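Local coordinates for protein NH(3)-dependent NAD(+) synthetase (PDB 3FIU) that belongs to the NAD synthase family of the HUP clan, is built around a parallel sheet and holds adenosine monophosphate, pyrophosphate and magnesium in this structure, at residues 141-146 and 162-167. Residues are numbered along the deposited sequence; the frame is centred on the assembly and turned at random.
With AMP (adenosine monophosphate), chain G.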
# COMPACT_ATOMS: atom_id res chain seq x y z
N GLY A 141 4.29 -10.82 3.98
CA GLY A 141 2.84 -10.86 3.84
C GLY A 141 2.35 -12.30 3.92
O GLY A 141 3.05 -13.22 3.51
N THR A 142 1.16 -12.50 4.48
CA THR A 142 0.71 -13.86 4.85
C THR A 142 -0.37 -14.43 3.93
O THR A 142 -0.88 -15.52 4.19
CB THR A 142 0.17 -13.89 6.28
OG1 THR A 142 -1.00 -13.10 6.34
CG2 THR A 142 1.23 -13.38 7.30
N ASP A 143 -0.74 -13.68 2.89
CA ASP A 143 -1.79 -14.10 1.91
C ASP A 143 -1.51 -15.51 1.38
O ASP A 143 -0.39 -15.81 0.94
CB ASP A 143 -1.87 -13.12 0.74
CG ASP A 143 -2.00 -11.67 1.20
OD1 ASP A 143 -3.12 -11.12 1.13
OD2 ASP A 143 -0.99 -11.09 1.66
N ASN A 144 -2.52 -16.39 1.46
CA ASN A 144 -2.42 -17.72 0.88
C ASN A 144 -3.18 -17.69 -0.47
O ASN A 144 -3.77 -16.65 -0.81
CB ASN A 144 -2.99 -18.80 1.83
CG ASN A 144 -4.44 -18.55 2.20
OD1 ASN A 144 -5.28 -18.34 1.33
ND2 ASN A 144 -4.74 -18.55 3.51
N ALA A 145 -3.15 -18.79 -1.23
CA ALA A 145 -3.78 -18.78 -2.58
C ALA A 145 -5.28 -18.49 -2.54
O ALA A 145 -5.80 -17.86 -3.48
CB ALA A 145 -3.49 -20.07 -3.36
N CYS A 146 -5.95 -18.93 -1.47
CA CYS A 146 -7.40 -18.67 -1.31
C CYS A 146 -7.73 -17.19 -1.12
O CYS A 146 -8.55 -16.61 -1.86
CB CYS A 146 -8.00 -19.46 -0.16
SG CYS A 146 -7.75 -21.26 -0.26
N ASP A 162 6.46 -7.15 1.30
CA ASP A 162 7.64 -7.23 0.43
C ASP A 162 7.75 -8.62 -0.18
O ASP A 162 8.32 -8.77 -1.26
CB ASP A 162 8.90 -6.91 1.22
CG ASP A 162 8.91 -5.49 1.76
OD1 ASP A 162 8.32 -4.59 1.11
OD2 ASP A 162 9.52 -5.27 2.83
N ILE A 163 7.21 -9.62 0.53
CA ILE A 163 7.43 -11.01 0.15
C ILE A 163 6.25 -11.84 0.64
O ILE A 163 5.77 -11.63 1.76
CB ILE A 163 8.80 -11.54 0.70
CG1 ILE A 163 9.12 -12.92 0.13
CG2 ILE A 163 8.83 -11.53 2.25
CD1 ILE A 163 10.64 -13.26 0.23
N LEU A 164 5.79 -12.75 -0.23
CA LEU A 164 4.59 -13.54 0.01
C LEU A 164 4.90 -15.04 -0.10
O LEU A 164 4.68 -15.66 -1.16
CB LEU A 164 3.45 -13.12 -0.97
CG LEU A 164 2.93 -11.67 -0.98
CD1 LEU A 164 1.78 -11.49 -2.00
CD2 LEU A 164 2.45 -11.21 0.40
N PRO A 165 5.40 -15.65 0.98
CA PRO A 165 5.76 -17.08 0.91
C PRO A 165 4.58 -18.05 0.78
O PRO A 165 4.79 -19.18 0.34
CB PRO A 165 6.50 -17.33 2.24
CG PRO A 165 5.92 -16.31 3.20
CD PRO A 165 5.65 -15.06 2.32
N LEU A 166 3.37 -17.66 1.17
CA LEU A 166 2.26 -18.61 1.23
C LEU A 166 1.31 -18.51 0.03
O LEU A 166 0.33 -19.25 -0.05
CB LEU A 166 1.44 -18.46 2.54
CG LEU A 166 2.25 -18.47 3.85
CD1 LEU A 166 1.29 -18.37 5.02
CD2 LEU A 166 3.09 -19.71 3.98
N VAL A 167 1.60 -17.60 -0.89
CA VAL A 167 0.57 -17.17 -1.84
C VAL A 167 0.22 -18.26 -2.89
O VAL A 167 -0.83 -18.19 -3.50
CB VAL A 167 0.97 -15.80 -2.49
CG1 VAL A 167 2.07 -15.99 -3.55
CG2 VAL A 167 -0.27 -15.02 -3.02
P AMP G . -6.63 -12.17 8.09
O1P AMP G . -6.27 -13.05 6.90
O2P AMP G . -7.43 -10.93 7.67
O3P AMP G . -7.16 -12.83 9.31
O5' AMP G . -5.24 -11.46 8.54
C5' AMP G . -4.33 -10.98 7.53
C4' AMP G . -3.01 -10.65 8.20
O4' AMP G . -3.07 -9.41 8.91
C3' AMP G . -2.61 -11.66 9.27
O3' AMP G . -2.03 -12.79 8.65
C2' AMP G . -1.59 -10.85 10.08
O2' AMP G . -0.28 -10.89 9.48
C1' AMP G . -2.17 -9.43 10.02
N9 AMP G . -2.97 -9.19 11.24
C8 AMP G . -4.32 -9.28 11.37
N7 AMP G . -4.72 -9.00 12.64
C5 AMP G . -3.58 -8.77 13.35
C6 AMP G . -3.28 -8.40 14.74
N6 AMP G . -4.27 -8.29 15.66
N1 AMP G . -1.98 -8.22 15.03
C2 AMP G . -0.97 -8.35 14.15
N3 AMP G . -1.16 -8.67 12.84
C4 AMP G . -2.44 -8.88 12.42
O HOH W 1 2.20 -15.05 1.68
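Residues 141-146 and 162-167 meet at one end through a direct backbone hydrogen bond, Gly-141 N to Ile-163 O (2.8 Å, 158° at the hydrogen), received nearly along the C=O axis. Beyond it, where the type I turn 164-167 bends the loop 162-167, a water takes over: it donates to Gly-141 O and Asp-143 O and accepts from Leu-166 N (2.9 Å), so one molecule satisfies three main-chain groups. Leu-164, with CG anti to its carbonyl carbon (chi1 -59°), lays CD2 on Gly-141 CA at 3.5 Å, the place a beta carbon would fill; the Leu-164 and Asp-143 side chains cross obliquely, the same CD2 lying 3.7 Å from Asp-143 OD2. Leu-166 sets CB against Asp-143 O and CD1 against Thr-142 O, while its own carbonyl O receives a CA-H...O contact from Asn-144 CA (3.3 Å). The CB of Thr-142 is directed away from residues 162-167, and its OG1 lies 2.5 Å from O3' of AMP. Asn-144, the N-cap of helix 145-150, accepts from Glu-147 N through OD1 and donates through ND2 to Asp-41 OD1. Residues 141-144 link strand 137-139 to that helix, and 162-167 lie beside them in the loop leading to helix 171-180, with Leu-166 against helix 40-51, Pro-165 against helix 9-25, and Val-167 against Thr-246 of the second subunit.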